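Local coordinates for peptidoglycan synthetase penicillin-binding protein 3 (Bifidobacterium adolescentis, PDB 4YE5) that probably binds penicillin and probably cross-links peptidoglycan strands as a cell-wall transpeptidase, at residues V476-A490 against I502-N514. Sequence-based numbering, arbitrary orientation.
Sequences VKVDGYRMAAKSGTA and IISDYSTIIPADN
The Tyr506 ring leans across Ala485 and Ser487 where strands 484-492 and 501-510 pair as an antiparallel beta hairpin. The hairpin supplies the edge strand 484-492 and its neighbour 501-510 of the five-stranded antiparallel sheet of the penicillin-binding transpeptidase fold. Tyr506 CG lies anti to the backbone N (chi1 -157°). Its CE1 meets Ala485 CB at 3.5 Å and its CD2 meets Ser487 CB at 3.6 Å. Its hydroxyl reaches Val476 CG1. Paired backbone bonds run from Ala484 with Ile509 to Ala490 with Ile503. On the other face of the sheet, Ala484 CB packs on Ile509 CB and Ala512 CB, both at 4.1 Å, against helix 455-470, where Ala484 touches Leu462 and Met465. Lys486, Ser487 and Gly488 fit the KSG motif of penicillin-binding proteins. Consistent with an active-site position, Lys486 NZ hydrogen-bonds Ser287 OG, whose residue begins a probable SxxK motif. Arg482 lies in the loop just before the strand. Ala512 N donates to Arg482 O (2.8 Å) from above the carbonyl plane. Asp513 CB lies over one guanidinium face. Asp513 OD2 is 4.1 Å from Arg482 NH1, well out of the guanidinium plane, and no N-H points at it. Arg482 NE bridges instead to Glu466. On the Tyr506 side, Met483 CG touches Thr508 CG2 at 3.6 Å.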
loop_
_atom_site.group_PDB
_atom_site.type_symbol
_atom_site.label_atom_id
_atom_site.label_comp_id
_atom_site.label_asym_id
_atom_site.label_seq_id
_atom_site.Cartn_x
_atom_site.Cartn_y
_atom_site.Cartn_z
ATOM N N VAL A 476 2.032 -10.489 27.705
ATOM C CA VAL A 476 2.478 -10.362 26.304
ATOM C C VAL A 476 3.629 -11.353 26.092
ATOM O O VAL A 476 4.723 -11.165 26.620
ATOM C CB VAL A 476 2.933 -8.926 25.943
ATOM C CG1 VAL A 476 3.269 -8.820 24.425
ATOM C CG2 VAL A 476 1.876 -7.891 26.325
ATOM N N LYS A 477 3.372 -12.417 25.341
ATOM C CA LYS A 477 4.305 -13.536 25.244
ATOM C C LYS A 477 4.211 -14.157 23.867
ATOM O O LYS A 477 3.120 -14.301 23.343
ATOM C CB LYS A 477 3.934 -14.661 26.229
ATOM C CG LYS A 477 4.318 -14.482 27.692
ATOM C CD LYS A 477 4.118 -15.817 28.439
ATOM C CE LYS A 477 4.058 -15.663 29.988
ATOM N NZ LYS A 477 2.849 -14.869 30.477
ATOM N N VAL A 478 5.348 -14.561 23.305
ATOM C CA VAL A 478 5.345 -15.471 22.172
ATOM C C VAL A 478 6.266 -16.606 22.587
ATOM O O VAL A 478 7.488 -16.430 22.648
ATOM C CB VAL A 478 5.844 -14.831 20.851
ATOM C CG1 VAL A 478 5.858 -15.893 19.729
ATOM C CG2 VAL A 478 4.953 -13.681 20.428
ATOM N N ASP A 479 5.672 -17.753 22.909
ATOM C CA ASP A 479 6.410 -18.849 23.537
ATOM C C ASP A 479 7.621 -19.270 22.703
ATOM O O ASP A 479 7.493 -19.531 21.505
ATOM C CB ASP A 479 5.510 -20.058 23.775
ATOM C CG ASP A 479 6.226 -21.164 24.541
ATOM O OD1 ASP A 479 6.871 -20.835 25.557
ATOM O OD2 ASP A 479 6.159 -22.346 24.127
ATOM N N GLY A 480 8.787 -19.289 23.336
ATOM C CA GLY A 480 10.023 -19.670 22.673
ATOM C C GLY A 480 10.803 -18.498 22.091
ATOM O O GLY A 480 11.909 -18.674 21.595
ATOM N N TYR A 481 10.253 -17.288 22.137
ATOM C CA TYR A 481 10.934 -16.185 21.455
ATOM C C TYR A 481 11.122 -14.953 22.318
ATOM O O TYR A 481 10.199 -14.515 23.011
ATOM C CB TYR A 481 10.181 -15.813 20.166
ATOM C CG TYR A 481 10.083 -16.984 19.194
ATOM C CD1 TYR A 481 9.041 -17.904 19.282
ATOM C CD2 TYR A 481 11.039 -17.175 18.209
ATOM C CE1 TYR A 481 8.955 -18.982 18.412
ATOM C CE2 TYR A 481 10.954 -18.255 17.329
ATOM C CZ TYR A 481 9.916 -19.151 17.439
ATOM O OH TYR A 481 9.829 -20.220 16.560
ATOM N N ARG A 482 12.313 -14.377 22.248
ATOM C CA ARG A 482 12.586 -13.108 22.925
ATOM C C ARG A 482 12.061 -11.951 22.086
ATOM O O ARG A 482 12.181 -11.991 20.866
ATOM C CB ARG A 482 14.092 -12.971 23.158
ATOM C CG ARG A 482 14.617 -13.992 24.168
ATOM C CD ARG A 482 16.134 -14.131 24.141
ATOM N NE ARG A 482 16.838 -12.856 24.248
ATOM C CZ ARG A 482 18.153 -12.728 24.075
ATOM N NH1 ARG A 482 18.901 -13.799 23.810
ATOM N NH2 ARG A 482 18.726 -11.541 24.179
HETATM N N MSE A 483 11.476 -10.936 22.736
HETATM C CA MSE A 483 10.968 -9.746 22.046
HETATM C C MSE A 483 11.624 -8.492 22.586
HETATM O O MSE A 483 11.944 -8.412 23.769
HETATM C CB MSE A 483 9.444 -9.588 22.247
HETATM C CG MSE A 483 8.585 -10.577 21.433
HETATM SE SE MSE A 483 6.659 -10.315 21.708
HETATM C CE MSE A 483 6.523 -11.117 23.422
ATOM N N ALA A 484 11.797 -7.504 21.717
ATOM C CA ALA A 484 12.228 -6.182 22.143
ATOM C C ALA A 484 11.091 -5.273 21.720
ATOM O O ALA A 484 10.742 -5.229 20.537
ATOM C CB ALA A 484 13.503 -5.772 21.448
ATOM N N ALA A 485 10.509 -4.553 22.670
ATOM C CA ALA A 485 9.299 -3.806 22.338
ATOM C C ALA A 485 9.119 -2.580 23.196
ATOM O O ALA A 485 9.705 -2.485 24.265
ATOM C CB ALA A 485 8.077 -4.725 22.497
ATOM N N LYS A 486 8.265 -1.668 22.746
ATOM C CA LYS A 486 7.837 -0.549 23.574
ATOM C C LYS A 486 6.346 -0.331 23.418
ATOM O O LYS A 486 5.810 -0.511 22.328
ATOM C CB LYS A 486 8.573 0.755 23.193
ATOM C CG LYS A 486 9.771 1.091 24.090
ATOM C CD LYS A 486 9.420 1.322 25.568
ATOM C CE LYS A 486 8.762 2.677 25.761
ATOM N NZ LYS A 486 8.031 2.805 27.054
ATOM N N SER A 487 5.691 0.095 24.498
ATOM C CA SER A 487 4.282 0.484 24.460
ATOM C C SER A 487 4.103 1.987 24.622
ATOM O O SER A 487 4.995 2.676 25.132
ATOM C CB SER A 487 3.537 -0.170 25.618
ATOM O OG SER A 487 4.071 0.297 26.846
ATOM N N GLY A 488 2.929 2.489 24.226
ATOM C CA GLY A 488 2.575 3.878 24.459
ATOM C C GLY A 488 1.064 4.092 24.418
ATOM O O GLY A 488 0.319 3.185 24.060
ATOM N N THR A 489 0.623 5.285 24.804
ATOM C CA THR A 489 -0.746 5.737 24.592
ATOM C C THR A 489 -0.647 7.201 24.255
ATOM O O THR A 489 0.368 7.847 24.551
ATOM C CB THR A 489 -1.643 5.606 25.855
ATOM O OG1 THR A 489 -1.119 6.428 26.895
ATOM C CG2 THR A 489 -1.710 4.155 26.347
ATOM N N ALA A 490 -1.710 7.731 23.658
ATOM C CA ALA A 490 -1.783 9.138 23.329
ATOM C C ALA A 490 -3.237 9.522 23.152
ATOM O O ALA A 490 -4.045 8.709 22.685
ATOM C CB ALA A 490 -1.005 9.416 22.041
ATOM N N ILE A 502 -8.242 7.735 23.362
ATOM C CA ILE A 502 -6.814 7.466 23.295
ATOM C C ILE A 502 -6.534 6.361 22.281
ATOM O O ILE A 502 -7.440 5.631 21.886
ATOM C CB ILE A 502 -6.265 7.002 24.671
ATOM C CG1 ILE A 502 -6.857 5.644 25.039
ATOM C CG2 ILE A 502 -6.588 8.039 25.786
ATOM C CD1 ILE A 502 -5.842 4.677 25.640
ATOM N N ILE A 503 -5.283 6.266 21.836
ATOM C CA ILE A 503 -4.829 5.084 21.140
ATOM C C ILE A 503 -3.905 4.339 22.084
ATOM O O ILE A 503 -3.274 4.956 22.954
ATOM C CB ILE A 503 -4.051 5.418 19.860
ATOM C CG1 ILE A 503 -3.017 6.496 20.158
ATOM C CG2 ILE A 503 -5.025 5.909 18.772
ATOM C CD1 ILE A 503 -1.801 6.409 19.334
ATOM N N SER A 504 -3.867 3.021 21.920
ATOM C CA SER A 504 -2.857 2.141 22.494
ATOM C C SER A 504 -1.945 1.720 21.345
ATOM O O SER A 504 -2.426 1.169 20.354
ATOM C CB SER A 504 -3.550 0.895 23.062
ATOM O OG SER A 504 -2.644 -0.140 23.421
ATOM N N ASP A 505 -0.643 1.979 21.456
ATOM C CA ASP A 505 0.290 1.544 20.416
ATOM C C ASP A 505 1.362 0.650 20.995
ATOM O O ASP A 505 1.644 0.685 22.198
ATOM C CB ASP A 505 0.868 2.700 19.556
ATOM C CG ASP A 505 1.669 3.736 20.354
ATOM O OD1 ASP A 505 1.746 3.640 21.586
ATOM O OD2 ASP A 505 2.225 4.687 19.731
ATOM N N TYR A 506 1.950 -0.169 20.137
ATOM C CA TYR A 506 2.891 -1.166 20.609
ATOM C C TYR A 506 3.675 -1.603 19.400
ATOM O O TYR A 506 3.093 -1.880 18.363
ATOM C CB TYR A 506 2.128 -2.365 21.214
ATOM C CG TYR A 506 2.937 -3.204 22.210
ATOM C CD1 TYR A 506 3.819 -4.204 21.772
ATOM C CD2 TYR A 506 2.791 -3.019 23.587
ATOM C CE1 TYR A 506 4.556 -4.997 22.713
ATOM C CE2 TYR A 506 3.521 -3.798 24.518
ATOM C CZ TYR A 506 4.393 -4.782 24.072
ATOM O OH TYR A 506 5.112 -5.548 25.006
ATOM N N SER A 507 4.995 -1.640 19.525
ATOM C CA SER A 507 5.828 -2.031 18.417
ATOM C C SER A 507 6.873 -3.015 18.928
ATOM O O SER A 507 7.568 -2.755 19.915
ATOM C CB SER A 507 6.463 -0.802 17.765
ATOM O OG SER A 507 7.170 -1.174 16.594
ATOM N N THR A 508 6.966 -4.146 18.239
ATOM C CA THR A 508 7.776 -5.259 18.674
ATOM C C THR A 508 8.793 -5.675 17.609
ATOM O O THR A 508 8.461 -5.772 16.419
ATOM C CB THR A 508 6.888 -6.495 18.932
ATOM O OG1 THR A 508 5.898 -6.166 19.917
ATOM C CG2 THR A 508 7.757 -7.642 19.457
ATOM N N ILE A 509 10.015 -5.936 18.051
ATOM C CA ILE A 509 11.061 -6.502 17.198
ATOM C C ILE A 509 11.183 -7.956 17.606
ATOM O O ILE A 509 11.321 -8.251 18.787
ATOM C CB ILE A 509 12.422 -5.820 17.465
ATOM C CG1 ILE A 509 12.348 -4.337 17.083
ATOM C CG2 ILE A 509 13.525 -6.546 16.715
ATOM C CD1 ILE A 509 13.471 -3.459 17.716
ATOM N N ILE A 510 11.120 -8.872 16.646
ATOM C CA ILE A 510 11.109 -10.284 17.000
ATOM C C ILE A 510 11.837 -11.144 15.938
ATOM O O ILE A 510 11.764 -10.849 14.747
ATOM C CB ILE A 510 9.637 -10.752 17.213
ATOM C CG1 ILE A 510 9.589 -12.154 17.833
ATOM C CG2 ILE A 510 8.842 -10.719 15.890
ATOM C CD1 ILE A 510 8.176 -12.659 18.075
ATOM N N PRO A 511 12.631 -12.149 16.371
ATOM C CA PRO A 511 13.085 -12.345 17.760
ATOM C C PRO A 511 14.184 -11.351 18.112
ATOM O O PRO A 511 14.962 -10.978 17.225
ATOM C CB PRO A 511 13.627 -13.776 17.776
ATOM C CG PRO A 511 13.905 -14.142 16.309
ATOM C CD PRO A 511 13.062 -13.226 15.454
ATOM N N ALA A 512 14.250 -10.930 19.376
ATOM C CA ALA A 512 15.228 -9.921 19.790
ATOM C C ALA A 512 16.682 -10.322 19.509
ATOM O O ALA A 512 17.531 -9.466 19.255
ATOM C CB ALA A 512 15.061 -9.579 21.284
ATOM N N ASP A 513 16.974 -11.616 19.555
ATOM C CA ASP A 513 18.370 -12.048 19.451
ATOM C C ASP A 513 18.840 -12.281 18.004
ATOM O O ASP A 513 20.000 -12.569 17.767
ATOM C CB ASP A 513 18.651 -13.256 20.353
ATOM C CG ASP A 513 17.653 -14.388 20.165
ATOM O OD1 ASP A 513 16.444 -14.132 19.962
ATOM O OD2 ASP A 513 18.083 -15.554 20.244
ATOM N N ASN A 514 17.933 -12.116 17.045
ATOM C CA ASN A 514 18.256 -12.211 15.615
ATOM C C ASN A 514 17.094 -11.617 14.861
ATOM O O ASN A 514 16.320 -12.352 14.257
ATOM C CB ASN A 514 18.459 -13.686 15.194
ATOM C CG ASN A 514 18.915 -13.839 13.733
ATOM O OD1 ASN A 514 19.268 -12.860 13.069
ATOM N ND2 ASN A 514 18.904 -15.077 13.231
#